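Nucleoside permease NupG (Escherichia coli K-12, PDB 7DLA) carries purine and pyrimidine nucleosides across the inner membrane as a proton-coupled symporter of the major facilitator superfamily. Local coordinates at residues 7-20 with 134-147. The protein carries 1 engineered substitution. Sequence-based numbering, arbitrary orientation.
Sequences LKILSFLQFCLWGS and PIRIWGTIGFIMAM
Phe12 and Phe143 each lay a ring face over a glycine of the partner helix. Gly142 CA sits over the Phe12 ring, 3.7 Å from its centroid, in a CH-pi contact. Trp138, Ile141, Gly142 and Met145 form the hole for this knob. Ile141 CG2 and Met145 CE meet the ring at its edge, with CE 3.6 Å from Phe12 CZ. Phe143 makes the same kind of CH-pi contact in the other direction: CG lies anti to the backbone N (chi1 -153°), which swings the ring across to Gly19, whose CA stands over its face, 3.5 Å from the centroid. Phe143 CE1 also lies 4.0 Å from Trp18 CB. With an alanine at Phe143, Gly19 CA would probably lose its aromatic cover and a gap would open beside Trp18 CB. The Arg136 guanidinium turns one face to the Phe15 ring, the planes 28° apart. Ser11 OG donates to Ile135 O at 3.1 Å, in the carbonyl plane on a lone pair. Gly19, Gly139 and Gly142, without side chains, fit a closest axis approach of 6.7 Å between transmembrane helices 7-19 and 138-147, which cross at -33°. Helix 3-19 also packs on helices 92-122 and 160-177, while Thr140, Ile144 and Met147 touch helix 253-299.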
loop_
_atom_site.group_PDB
_atom_site.type_symbol
_atom_site.label_atom_id
_atom_site.label_comp_id
_atom_site.label_asym_id
_atom_site.label_seq_id
_atom_site.Cartn_x
_atom_site.Cartn_y
_atom_site.Cartn_z
ATOM N N LEU A 7 20.482 -9.241 2.221
ATOM C CA LEU A 7 19.051 -9.257 1.942
ATOM C C LEU A 7 18.297 -8.310 2.874
ATOM O O LEU A 7 17.363 -7.626 2.442
ATOM C CB LEU A 7 18.535 -10.680 2.057
ATOM C CG LEU A 7 18.875 -11.504 0.825
ATOM C CD1 LEU A 7 17.913 -12.673 0.692
ATOM C CD2 LEU A 7 18.925 -10.641 -0.434
ATOM N N LYS A 8 18.715 -8.243 4.148
ATOM C CA LYS A 8 18.067 -7.385 5.136
ATOM C C LYS A 8 18.264 -5.898 4.824
ATOM O O LYS A 8 17.343 -5.088 5.023
ATOM C CB LYS A 8 18.608 -7.715 6.519
ATOM C CG LYS A 8 18.215 -9.062 6.986
ATOM C CD LYS A 8 18.207 -9.139 8.486
ATOM C CE LYS A 8 18.558 -10.536 8.988
ATOM N NZ LYS A 8 18.054 -10.800 10.370
ATOM N N ILE A 9 19.455 -5.515 4.350
ATOM C CA ILE A 9 19.669 -4.139 3.921
ATOM C C ILE A 9 18.815 -3.829 2.715
ATOM O O ILE A 9 18.239 -2.736 2.628
ATOM C CB ILE A 9 21.158 -3.893 3.635
ATOM C CG1 ILE A 9 21.948 -4.140 4.907
ATOM C CG2 ILE A 9 21.387 -2.484 3.123
ATOM C CD1 ILE A 9 23.355 -4.396 4.673
ATOM N N LEU A 10 18.720 -4.773 1.768
ATOM C CA LEU A 10 17.860 -4.569 0.607
ATOM C C LEU A 10 16.403 -4.368 1.016
ATOM O O LEU A 10 15.726 -3.484 0.486
ATOM C CB LEU A 10 17.987 -5.749 -0.338
ATOM C CG LEU A 10 18.075 -5.247 -1.771
ATOM C CD1 LEU A 10 19.252 -4.337 -1.939
ATOM C CD2 LEU A 10 18.170 -6.431 -2.710
ATOM N N SER A 11 15.901 -5.199 1.941
ATOM C CA SER A 11 14.535 -5.044 2.440
ATOM C C SER A 11 14.366 -3.674 3.084
ATOM O O SER A 11 13.470 -2.898 2.698
ATOM C CB SER A 11 14.214 -6.166 3.434
ATOM O OG SER A 11 12.843 -6.505 3.433
ATOM N N PHE A 12 15.235 -3.363 4.059
ATOM C CA PHE A 12 15.226 -2.068 4.722
ATOM C C PHE A 12 15.095 -0.945 3.711
ATOM O O PHE A 12 14.154 -0.152 3.772
ATOM C CB PHE A 12 16.507 -1.849 5.515
ATOM C CG PHE A 12 16.433 -0.648 6.412
ATOM C CD1 PHE A 12 15.839 -0.731 7.659
ATOM C CD2 PHE A 12 16.999 0.547 6.036
ATOM C CE1 PHE A 12 15.770 0.366 8.489
ATOM C CE2 PHE A 12 16.901 1.659 6.856
ATOM C CZ PHE A 12 16.286 1.556 8.092
ATOM N N LEU A 13 16.053 -0.862 2.782
ATOM C CA LEU A 13 16.124 0.255 1.844
ATOM C C LEU A 13 14.903 0.303 0.942
ATOM O O LEU A 13 14.314 1.380 0.732
ATOM C CB LEU A 13 17.399 0.163 0.998
ATOM C CG LEU A 13 18.693 0.419 1.730
ATOM C CD1 LEU A 13 19.799 0.432 0.731
ATOM C CD2 LEU A 13 18.558 1.755 2.393
ATOM N N GLN A 14 14.549 -0.851 0.358
ATOM C CA GLN A 14 13.414 -1.007 -0.534
ATOM C C GLN A 14 12.201 -0.313 0.050
ATOM O O GLN A 14 11.424 0.340 -0.658
ATOM C CB GLN A 14 13.095 -2.484 -0.746
ATOM C CG GLN A 14 11.732 -2.706 -1.363
ATOM C CD GLN A 14 11.734 -2.484 -2.860
ATOM O OE1 GLN A 14 12.755 -2.665 -3.516
ATOM N NE2 GLN A 14 10.609 -2.055 -3.402
ATOM N N PHE A 15 12.038 -0.442 1.357
ATOM C CA PHE A 15 10.852 0.148 1.951
ATOM C C PHE A 15 11.095 1.476 2.639
ATOM O O PHE A 15 10.167 2.281 2.742
ATOM C CB PHE A 15 10.240 -0.843 2.920
ATOM C CG PHE A 15 9.640 -1.988 2.234
ATOM C CD1 PHE A 15 8.573 -1.793 1.373
ATOM C CD2 PHE A 15 10.172 -3.253 2.373
ATOM C CE1 PHE A 15 8.012 -2.863 0.712
ATOM C CE2 PHE A 15 9.616 -4.327 1.725
ATOM C CZ PHE A 15 8.534 -4.133 0.890
ATOM N N CYS A 16 12.307 1.723 3.113
ATOM C CA CYS A 16 12.626 3.017 3.685
ATOM C C CYS A 16 12.361 4.105 2.667
ATOM O O CYS A 16 11.677 5.088 2.965
ATOM C CB CYS A 16 14.083 3.036 4.124
ATOM S SG CYS A 16 14.368 4.241 5.372
ATOM N N LEU A 17 12.850 3.914 1.432
ATOM C CA LEU A 17 12.668 4.951 0.416
ATOM C C LEU A 17 11.196 5.223 0.175
ATOM O O LEU A 17 10.811 6.369 -0.063
ATOM C CB LEU A 17 13.354 4.583 -0.903
ATOM C CG LEU A 17 12.803 3.522 -1.863
ATOM C CD1 LEU A 17 11.775 4.057 -2.881
ATOM C CD2 LEU A 17 13.944 2.870 -2.593
ATOM N N TRP A 18 10.360 4.187 0.205
ATOM C CA TRP A 18 8.926 4.403 0.024
ATOM C C TRP A 18 8.291 5.116 1.222
ATOM O O TRP A 18 7.542 6.085 1.040
ATOM C CB TRP A 18 8.229 3.073 -0.242
ATOM C CG TRP A 18 7.034 3.158 -1.200
ATOM C CD1 TRP A 18 6.845 4.066 -2.202
ATOM C CD2 TRP A 18 5.935 2.244 -1.281
ATOM N NE1 TRP A 18 5.674 3.807 -2.866
ATOM C CE2 TRP A 18 5.097 2.690 -2.325
ATOM C CE3 TRP A 18 5.567 1.101 -0.561
ATOM C CZ2 TRP A 18 3.917 2.030 -2.670
ATOM C CZ3 TRP A 18 4.401 0.456 -0.899
ATOM C CH2 TRP A 18 3.585 0.920 -1.947
ATOM N N GLY A 19 8.562 4.640 2.446
ATOM C CA GLY A 19 7.922 5.196 3.630
ATOM C C GLY A 19 8.267 6.643 3.906
ATOM O O GLY A 19 7.494 7.351 4.556
ATOM N N SER A 20 9.403 7.107 3.383
ATOM C CA SER A 20 9.864 8.463 3.662
ATOM C C SER A 20 8.842 9.510 3.212
ATOM O O SER A 20 8.792 10.620 3.760
ATOM C CB SER A 20 11.207 8.700 2.977
ATOM O OG SER A 20 11.091 8.606 1.561
ATOM N N PRO A 134 12.349 -13.420 8.634
ATOM C CA PRO A 134 13.273 -12.537 9.379
ATOM C C PRO A 134 14.010 -11.526 8.523
ATOM O O PRO A 134 14.596 -10.584 9.071
ATOM C CB PRO A 134 14.268 -13.522 9.994
ATOM C CG PRO A 134 13.516 -14.717 10.174
ATOM C CD PRO A 134 12.700 -14.825 8.924
ATOM N N ILE A 135 13.945 -11.726 7.218
ATOM C CA ILE A 135 14.564 -10.787 6.251
ATOM C C ILE A 135 13.473 -9.824 5.801
ATOM O O ILE A 135 13.814 -8.757 5.316
ATOM C CB ILE A 135 15.117 -11.570 5.060
ATOM C CG1 ILE A 135 16.273 -12.470 5.477
ATOM C CG2 ILE A 135 15.526 -10.633 3.950
ATOM C CD1 ILE A 135 16.669 -13.443 4.405
ATOM N N ARG A 136 12.207 -10.210 5.954
ATOM C CA ARG A 136 11.113 -9.319 5.513
ATOM C C ARG A 136 10.645 -8.438 6.663
ATOM O O ARG A 136 9.741 -7.662 6.444
ATOM C CB ARG A 136 9.930 -10.115 4.970
ATOM C CG ARG A 136 8.793 -9.240 4.465
ATOM C CD ARG A 136 9.045 -8.664 3.085
ATOM N NE ARG A 136 7.782 -8.332 2.463
ATOM C CZ ARG A 136 7.014 -7.320 2.841
ATOM N NH1 ARG A 136 5.866 -7.104 2.227
ATOM N NH2 ARG A 136 7.399 -6.519 3.817
ATOM N N ILE A 137 11.248 -8.553 7.836
ATOM C CA ILE A 137 10.821 -7.681 8.962
ATOM C C ILE A 137 11.594 -6.380 8.887
ATOM O O ILE A 137 11.223 -5.466 9.597
ATOM C CB ILE A 137 11.109 -8.325 10.319
ATOM C CG1 ILE A 137 10.663 -9.782 10.357
ATOM C CG2 ILE A 137 10.477 -7.504 11.422
ATOM C CD1 ILE A 137 10.803 -10.423 11.709
ATOM N N TRP A 138 12.659 -6.347 8.101
ATOM C CA TRP A 138 13.499 -5.137 8.026
ATOM C C TRP A 138 12.900 -4.183 7.013
ATOM O O TRP A 138 13.178 -3.004 7.105
ATOM C CB TRP A 138 14.946 -5.519 7.749
ATOM C CG TRP A 138 15.554 -6.074 8.989
ATOM C CD1 TRP A 138 15.626 -7.376 9.366
ATOM C CD2 TRP A 138 16.065 -5.309 10.082
ATOM N NE1 TRP A 138 16.182 -7.472 10.605
ATOM C CE2 TRP A 138 16.468 -6.222 11.065
ATOM C CE3 TRP A 138 16.238 -3.947 10.309
ATOM C CZ2 TRP A 138 17.045 -5.816 12.258
ATOM C CZ3 TRP A 138 16.807 -3.550 11.488
ATOM C CH2 TRP A 138 17.202 -4.470 12.447
ATOM N N GLY A 139 12.029 -4.687 6.147
ATOM C CA GLY A 139 11.339 -3.819 5.179
ATOM C C GLY A 139 10.282 -3.024 5.909
ATOM O O GLY A 139 9.984 -1.912 5.496
ATOM N N THR A 140 9.728 -3.631 6.954
ATOM C CA THR A 140 8.733 -3.036 7.863
ATOM C C THR A 140 9.468 -2.072 8.781
ATOM O O THR A 140 8.907 -1.045 9.095
ATOM C CB THR A 140 8.078 -4.142 8.682
ATOM O OG1 THR A 140 7.713 -5.136 7.734
ATOM C CG2 THR A 140 6.837 -3.681 9.405
ATOM N N ILE A 141 10.688 -2.401 9.181
ATOM C CA ILE A 141 11.442 -1.461 10.052
ATOM C C ILE A 141 11.829 -0.254 9.206
ATOM O O ILE A 141 11.674 0.867 9.669
ATOM C CB ILE A 141 12.673 -2.126 10.679
ATOM C CG1 ILE A 141 12.285 -3.236 11.650
ATOM C CG2 ILE A 141 13.527 -1.089 11.375
ATOM C CD1 ILE A 141 13.396 -3.626 12.569
ATOM N N GLY A 142 12.344 -0.489 8.006
ATOM C CA GLY A 142 12.670 0.647 7.159
ATOM C C GLY A 142 11.504 1.593 7.003
ATOM O O GLY A 142 11.641 2.807 7.173
ATOM N N PHE A 143 10.326 1.038 6.739
ATOM C CA PHE A 143 9.138 1.856 6.537
ATOM C C PHE A 143 8.776 2.638 7.800
ATOM O O PHE A 143 8.674 3.872 7.768
ATOM C CB PHE A 143 7.965 0.970 6.111
ATOM C CG PHE A 143 6.939 1.698 5.293
ATOM C CD1 PHE A 143 7.126 1.849 3.927
ATOM C CD2 PHE A 143 5.788 2.204 5.865
ATOM C CE1 PHE A 143 6.196 2.499 3.150
ATOM C CE2 PHE A 143 4.867 2.872 5.091
ATOM C CZ PHE A 143 5.072 3.020 3.728
ATOM N N ILE A 144 8.528 1.933 8.918
ATOM C CA ILE A 144 8.062 2.639 10.121
ATOM C C ILE A 144 9.106 3.632 10.633
ATOM O O ILE A 144 8.762 4.728 11.098
ATOM C CB ILE A 144 7.612 1.659 11.225
ATOM C CG1 ILE A 144 6.530 0.706 10.688
ATOM C CG2 ILE A 144 7.177 2.416 12.487
ATOM C CD1 ILE A 144 5.889 -0.216 11.753
ATOM N N MET A 145 10.388 3.305 10.518
ATOM C CA MET A 145 11.400 4.260 10.929
ATOM C C MET A 145 11.457 5.442 9.990
ATOM O O MET A 145 11.660 6.556 10.453
ATOM C CB MET A 145 12.747 3.587 10.990
ATOM C CG MET A 145 13.276 3.402 12.371
ATOM S SD MET A 145 14.905 2.702 12.088
ATOM C CE MET A 145 15.499 3.813 10.807
ATOM N N ALA A 146 11.336 5.230 8.672
ATOM C CA ALA A 146 11.339 6.374 7.764
ATOM C C ALA A 146 10.227 7.340 8.125
ATOM O O ALA A 146 10.441 8.557 8.178
ATOM C CB ALA A 146 11.216 5.924 6.311
ATOM N N MET A 147 9.041 6.808 8.411
ATOM C CA MET A 147 7.950 7.625 8.933
ATOM C C MET A 147 8.388 8.363 10.191
ATOM O O MET A 147 8.203 9.582 10.312
ATOM C CB MET A 147 6.750 6.739 9.245
ATOM C CG MET A 147 5.973 6.250 8.016
ATOM S SD MET A 147 4.731 4.968 8.392
ATOM C CE MET A 147 3.815 5.772 9.677
#